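Long-range contacts in actin-binding protein, cofilin/tropomyosin family protein, putative (PDB 4LIZ), which binds actin filaments and stabilises them, as a coactosin of the ADF/cofilin family, and may contribute to phagocytosis and pseudopod formation: residues Glu22-Val27 with Asp41-Gly46; Glu15-Lys20 with Phe62-Thr67. One frame throughout, in Å; residues are numbered along the deposited sequence.

Contact 1 of 2, residues Glu22-Val27 with Asp41-Gly46. With NA (sodium ion), chain C.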
loop_
_atom_site.group_PDB
_atom_site.type_symbol
_atom_site.label_atom_id
_atom_site.label_comp_id
_atom_site.label_asym_id
_atom_site.label_seq_id
_atom_site.Cartn_x
_atom_site.Cartn_y
_atom_site.Cartn_z
ATOM N N GLU A 22 3.449 -7.153 16.426
ATOM C CA GLU A 22 3.647 -5.745 16.596
ATOM C C GLU A 22 4.854 -5.174 15.920
ATOM O O GLU A 22 4.928 -3.971 15.804
ATOM C CB GLU A 22 3.652 -5.470 18.136
ATOM C CG GLU A 22 2.328 -5.793 18.764
ATOM C CD GLU A 22 2.282 -5.311 20.224
ATOM O OE1 GLU A 22 3.318 -5.298 20.895
ATOM O OE2 GLU A 22 1.195 -4.949 20.664
ATOM N N GLU A 23 5.742 -5.987 15.398
ATOM C CA GLU A 23 6.938 -5.582 14.685
ATOM C C GLU A 23 6.670 -5.184 13.218
ATOM O O GLU A 23 7.578 -4.674 12.578
ATOM C CB GLU A 23 7.988 -6.696 14.736
ATOM C CG GLU A 23 8.379 -7.090 16.196
ATOM C CD GLU A 23 8.832 -5.907 16.992
ATOM O OE1 GLU A 23 9.842 -5.298 16.614
ATOM O OE2 GLU A 23 8.160 -5.526 18.011
ATOM N N VAL A 24 5.481 -5.528 12.742
ATOM C CA VAL A 24 5.185 -5.189 11.344
ATOM C C VAL A 24 3.840 -4.501 11.315
ATOM O O VAL A 24 2.795 -5.061 11.572
ATOM C CB VAL A 24 5.153 -6.413 10.416
ATOM C CG1 VAL A 24 4.768 -6.046 8.995
ATOM C CG2 VAL A 24 6.493 -7.186 10.428
ATOM N N GLU A 25 3.847 -3.229 10.896
ATOM C CA GLU A 25 2.666 -2.355 10.811
ATOM C C GLU A 25 2.523 -1.818 9.355
ATOM O O GLU A 25 1.462 -1.286 9.044
ATOM C CB GLU A 25 2.796 -1.216 11.790
ATOM C CG GLU A 25 2.821 -1.744 13.243
ATOM C CD GLU A 25 3.071 -0.613 14.186
ATOM O OE1 GLU A 25 3.814 0.334 13.936
ATOM O OE2 GLU A 25 2.523 -0.739 15.351
ATOM N N PHE A 26 3.538 -1.844 8.547
ATOM C CA PHE A 26 3.483 -1.447 7.137
ATOM C C PHE A 26 4.368 -2.268 6.288
ATOM O O PHE A 26 5.381 -2.840 6.758
ATOM C CB PHE A 26 3.925 0.069 7.005
ATOM C CG PHE A 26 5.400 0.313 6.933
ATOM C CD1 PHE A 26 6.100 0.425 8.096
ATOM C CD2 PHE A 26 6.081 0.372 5.765
ATOM C CE1 PHE A 26 7.479 0.594 8.065
ATOM C CE2 PHE A 26 7.429 0.547 5.690
ATOM C CZ PHE A 26 8.141 0.581 6.892
ATOM N N VAL A 27 4.085 -2.329 4.986
ATOM C CA VAL A 27 4.926 -2.873 3.985
ATOM C C VAL A 27 4.869 -2.088 2.709
ATOM O O VAL A 27 3.767 -1.548 2.411
ATOM C CB VAL A 27 4.685 -4.374 3.727
ATOM C CG1 VAL A 27 3.217 -4.609 3.305
ATOM C CG2 VAL A 27 5.622 -5.013 2.732
ATOM N N ASP A 41 10.241 -3.844 -0.577
ATOM C CA ASP A 41 11.137 -2.705 -0.452
ATOM C C ASP A 41 11.378 -2.252 0.978
ATOM O O ASP A 41 12.435 -1.887 1.323
ATOM C CB ASP A 41 10.613 -1.508 -1.272
ATOM C CG ASP A 41 10.781 -1.676 -2.772
ATOM O OD1 ASP A 41 11.443 -2.580 -3.218
ATOM O OD2 ASP A 41 10.197 -0.858 -3.465
ATOM N N ALA A 42 10.352 -2.264 1.789
ATOM C CA ALA A 42 10.467 -1.906 3.175
ATOM C C ALA A 42 9.366 -2.600 4.021
ATOM O O ALA A 42 8.321 -2.843 3.532
ATOM C CB ALA A 42 10.357 -0.410 3.314
ATOM N N LYS A 43 9.632 -2.869 5.292
ATOM C CA LYS A 43 8.707 -3.496 6.138
ATOM C C LYS A 43 9.112 -3.256 7.550
ATOM O O LYS A 43 10.318 -3.299 7.847
ATOM C CB LYS A 43 8.698 -4.978 5.840
ATOM C CG LYS A 43 7.586 -5.680 6.567
ATOM C CD LYS A 43 7.583 -7.192 6.274
ATOM C CE LYS A 43 8.771 -8.010 6.921
ATOM N NZ LYS A 43 8.684 -9.490 6.667
ATOM N N GLY A 44 8.161 -2.887 8.380
ATOM C CA GLY A 44 8.477 -2.608 9.791
ATOM C C GLY A 44 7.438 -1.929 10.548
ATOM O O GLY A 44 6.223 -1.992 10.222
ATOM N N LYS A 45 7.829 -1.267 11.645
ATOM C CA LYS A 45 6.969 -0.517 12.459
ATOM C C LYS A 45 6.750 0.864 11.854
ATOM O O LYS A 45 7.721 1.387 11.291
ATOM C CB LYS A 45 7.560 -0.394 13.906
ATOM C CG LYS A 45 7.311 -1.659 14.696
ATOM C CD LYS A 45 7.677 -1.414 16.172
ATOM C CE LYS A 45 6.492 -0.797 16.952
ATOM N NZ LYS A 45 5.180 -1.547 17.151
ATOM N N GLY A 46 5.562 1.391 11.979
ATOM C CA GLY A 46 5.316 2.704 11.401
ATOM C C GLY A 46 4.019 2.685 10.625
ATOM O O GLY A 46 3.199 1.787 10.700
HETATM NA NA NA C . 1.140 -6.461 12.639
HETATM O O HOH W 1 6.875 -3.259 18.804
HETATM O O HOH W 2 0.234 -5.002 14.266
#
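A classic beta bulge lies at the open end of the antiparallel hairpin of strands 26-32 and 37-44, where strand 26-32 begins, with Glu25 and Phe26 both facing Gly44. Gly44 O takes two backbone N-H groups: Glu25 N at 2.8 Å, standing above the carbonyl plane, and Phe26 N at 3.2 Å. Gly44 N to Phe26 O closes the Phe26-Gly44 pair. The buried phenyl ring leans over the neighbouring strand, its CG between the backbone N and the carbonyl carbon (chi1 84°). Gly44, lacking a side chain, sets its backbone N against one ring face near the rim, Lys43 CA lies over the same face, and edge atom CE2 meets Ala42 CB at 3.9 Å. On the sheet's other face, Val24 CG1 rests at 3.7 Å on the aliphatic CG of Lys43, whose amine goes on to a salt bridge with Glu15. Beyond the strand ends, Glu25 OE1 accepts Gly46 N at 2.8 Å through its anti lone pair. Lys45, bent at chi3 and chi4, brings NZ to Glu22 O at 2.8 Å and, in a weaker salt bridge, to Glu25 OE2 at 3.3 Å; a water joins Lys45 NZ to Glu23 OE2. Val24 O binds the sodium ion. This is a bulged hairpin end at the edge of the ADF-homology sheet, polar around Lys45 and Glu25, apolar around Phe26, whose ring also touches helix 48-54.

Contact 2 of 2, residues Glu15-Lys20 with Phe62-Thr67; sequences EVIDDK and FAYYRT. With NA (sodium ion), chain C.
Arg66 and Asp19 make the charged part of the contact between the end of helix 10-17 and strand 60-69. The guanidinium approaches end-on, and NH1 and NH2 both reach one oxygen, Asp19 OD1: NH2 at 2.6 Å from above the carboxylate plane, NH1 at 3.0 Å on the anti lone pair. The oxygen lies in the guanidinium plane, but the two flat groups are turned 77° apart. Arg66 NH1 also donates to Val16 O at 2.9 Å, in the carbonyl plane, and weakly to Ile17 O at 3.1 Å. These carbonyls belong to the last helical residues, and a long side chain with several donors suits them; the negative end of the helix dipole would probably favour the cation. Sodium binds Glu15 O and Asp18 O, with Asn21 and Val24 completing the protein ligands, and Asp18 OD1 accepts Lys20 N in an Asx turn. The apolar pairs are Val16 CG1 and Ile17 CG1 with Tyr64 CE2, at 3.8 Å and 4.1 Å. Ile17 CG1 also lies near the ring plane by the hydroxyl, 3.4 Å from Tyr64 OH. The phenol's hydrogen bond goes to Asn111 O, outside the contact. The helix end thus lies on the central strand of the sheet: Val16 also touches Val24 in the loop before strand 26-32 and Val27 within it, while Arg66 reaches Val77 and Phe79 of strand 76-85.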
loop_
_atom_site.group_PDB
_atom_site.type_symbol
_atom_site.label_atom_id
_atom_site.label_comp_id
_atom_site.label_asym_id
_atom_site.label_seq_id
_atom_site.Cartn_x
_atom_site.Cartn_y
_atom_site.Cartn_z
ATOM N N GLU A 15 1.306 -10.220 8.170
ATOM C CA GLU A 15 2.035 -9.608 9.267
ATOM C C GLU A 15 1.414 -8.277 9.721
ATOM O O GLU A 15 1.313 -7.940 10.880
ATOM C CB GLU A 15 3.510 -9.482 8.967
ATOM C CG GLU A 15 4.228 -10.803 8.772
ATOM C CD GLU A 15 5.686 -10.582 8.668
ATOM O OE1 GLU A 15 6.216 -10.317 7.596
ATOM O OE2 GLU A 15 6.359 -10.722 9.707
ATOM N N VAL A 16 1.102 -7.416 8.698
ATOM C CA VAL A 16 0.443 -6.149 9.015
ATOM C C VAL A 16 -0.889 -6.341 9.727
ATOM O O VAL A 16 -1.076 -5.725 10.752
ATOM C CB VAL A 16 0.302 -5.308 7.710
ATOM C CG1 VAL A 16 -0.611 -4.128 7.984
ATOM C CG2 VAL A 16 1.590 -4.861 7.085
ATOM N N ILE A 17 -1.711 -7.221 9.216
ATOM C CA ILE A 17 -2.993 -7.498 9.788
ATOM C C ILE A 17 -2.900 -8.079 11.211
ATOM O O ILE A 17 -3.690 -7.766 12.018
ATOM C CB ILE A 17 -3.827 -8.380 8.879
ATOM C CG1 ILE A 17 -4.103 -7.665 7.569
ATOM C CG2 ILE A 17 -5.149 -8.713 9.523
ATOM C CD1 ILE A 17 -4.692 -8.555 6.537
ATOM N N ASP A 18 -1.900 -8.900 11.457
ATOM C CA ASP A 18 -1.790 -9.596 12.724
ATOM C C ASP A 18 -1.512 -8.604 13.828
ATOM O O ASP A 18 -0.487 -8.072 13.931
ATOM C CB ASP A 18 -0.627 -10.590 12.591
ATOM C CG ASP A 18 -0.445 -11.500 13.788
ATOM O OD1 ASP A 18 -1.156 -11.404 14.746
ATOM O OD2 ASP A 18 0.462 -12.291 13.668
ATOM N N ASP A 19 -2.495 -8.455 14.693
ATOM C CA ASP A 19 -2.418 -7.568 15.821
ATOM C C ASP A 19 -1.313 -7.985 16.781
ATOM O O ASP A 19 -0.812 -7.192 17.484
ATOM C CB ASP A 19 -3.725 -7.571 16.635
ATOM C CG ASP A 19 -4.865 -6.852 15.958
ATOM O OD1 ASP A 19 -4.670 -6.131 15.006
ATOM O OD2 ASP A 19 -5.979 -7.065 16.444
ATOM N N LYS A 20 -1.042 -9.283 16.835
ATOM C CA LYS A 20 -0.035 -9.812 17.670
ATOM C C LYS A 20 1.322 -9.814 17.110
ATOM O O LYS A 20 2.262 -10.256 17.765
ATOM C CB LYS A 20 -0.467 -11.245 18.109
ATOM C CG LYS A 20 -1.830 -11.519 18.559
ATOM C CD LYS A 20 -1.962 -10.999 19.940
ATOM C CE LYS A 20 -3.339 -11.368 20.443
ATOM N NZ LYS A 20 -3.674 -10.480 21.542
ATOM N N PHE A 62 3.638 -0.488 -4.379
ATOM C CA PHE A 62 2.438 -0.620 -3.640
ATOM C C PHE A 62 2.682 -0.521 -2.169
ATOM O O PHE A 62 3.811 -0.884 -1.779
ATOM C CB PHE A 62 1.716 -1.948 -3.929
ATOM C CG PHE A 62 1.355 -2.135 -5.403
ATOM C CD1 PHE A 62 2.181 -2.795 -6.269
ATOM C CD2 PHE A 62 0.136 -1.668 -5.826
ATOM C CE1 PHE A 62 1.877 -2.896 -7.663
ATOM C CE2 PHE A 62 -0.200 -1.856 -7.151
ATOM C CZ PHE A 62 0.633 -2.438 -8.006
ATOM N N ALA A 63 1.798 -0.115 -1.361
ATOM C CA ALA A 63 1.992 -0.063 0.037
ATOM C C ALA A 63 0.761 -0.455 0.749
ATOM O O ALA A 63 -0.402 -0.289 0.307
ATOM C CB ALA A 63 2.517 1.303 0.520
ATOM N N TYR A 64 0.896 -0.949 1.983
ATOM C CA TYR A 64 -0.161 -1.394 2.815
ATOM C C TYR A 64 0.181 -1.179 4.280
ATOM O O TYR A 64 1.255 -1.613 4.683
ATOM C CB TYR A 64 -0.431 -2.904 2.532
ATOM C CG TYR A 64 -1.602 -3.485 3.282
ATOM C CD1 TYR A 64 -2.896 -3.111 3.045
ATOM C CD2 TYR A 64 -1.372 -4.514 4.193
ATOM C CE1 TYR A 64 -3.972 -3.713 3.676
ATOM C CE2 TYR A 64 -2.453 -5.161 4.845
ATOM C CZ TYR A 64 -3.735 -4.740 4.575
ATOM O OH TYR A 64 -4.871 -5.411 5.125
ATOM N N TYR A 65 -0.641 -0.488 5.040
ATOM C CA TYR A 65 -0.358 -0.230 6.438
ATOM C C TYR A 65 -1.620 -0.185 7.302
ATOM O O TYR A 65 -2.686 0.005 6.827
ATOM C CB TYR A 65 0.486 1.057 6.632
ATOM C CG TYR A 65 -0.194 2.376 6.353
ATOM C CD1 TYR A 65 -0.780 3.095 7.343
ATOM C CD2 TYR A 65 -0.226 2.880 5.083
ATOM C CE1 TYR A 65 -1.395 4.290 7.081
ATOM C CE2 TYR A 65 -0.818 4.088 4.813
ATOM C CZ TYR A 65 -1.407 4.772 5.823
ATOM O OH TYR A 65 -2.031 5.949 5.606
ATOM N N ARG A 66 -1.391 -0.354 8.594
ATOM C CA ARG A 66 -2.439 -0.308 9.578
ATOM C C ARG A 66 -2.388 1.007 10.310
ATOM O O ARG A 66 -1.361 1.581 10.480
ATOM C CB ARG A 66 -2.383 -1.454 10.580
ATOM C CG ARG A 66 -1.189 -1.453 11.472
ATOM C CD ARG A 66 -1.145 -2.725 12.285
ATOM N NE ARG A 66 -2.110 -2.773 13.352
ATOM C CZ ARG A 66 -2.823 -3.837 13.697
ATOM N NH1 ARG A 66 -2.742 -4.960 13.030
ATOM N NH2 ARG A 66 -3.620 -3.742 14.732
ATOM N N THR A 67 -3.568 1.468 10.682
ATOM C CA THR A 67 -3.750 2.704 11.400
ATOM C C THR A 67 -4.972 2.583 12.331
ATOM O O THR A 67 -5.594 1.631 12.333
ATOM C CB THR A 67 -3.804 3.926 10.450
ATOM O OG1 THR A 67 -3.704 5.132 11.195
ATOM C CG2 THR A 67 -5.042 3.949 9.684
HETATM NA NA NA C . 1.140 -6.461 12.639
HETATM O O HOH W 2 0.234 -5.002 14.266
#

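How the contacts relate
From the N terminus, the chain runs through helix 10-17 into the sodium-binding turn, then enters strand 26-32 and folds back as strand 37-44. Contact 1 closes that short hairpin, its nearest ends 14 residues apart. Contact 2 closes a larger loop, 42 residues apart, when strand 60-69 comes to lie under the helix end, and contact 1 is nested inside it. The centres lie about 7 Å apart, and both include ligands of the one sodium ion and share a water on it. Strands 26-32 and 60-69 are sheet neighbours, so the two contacts join helix, hairpin and central strand on one side of the chain's centre.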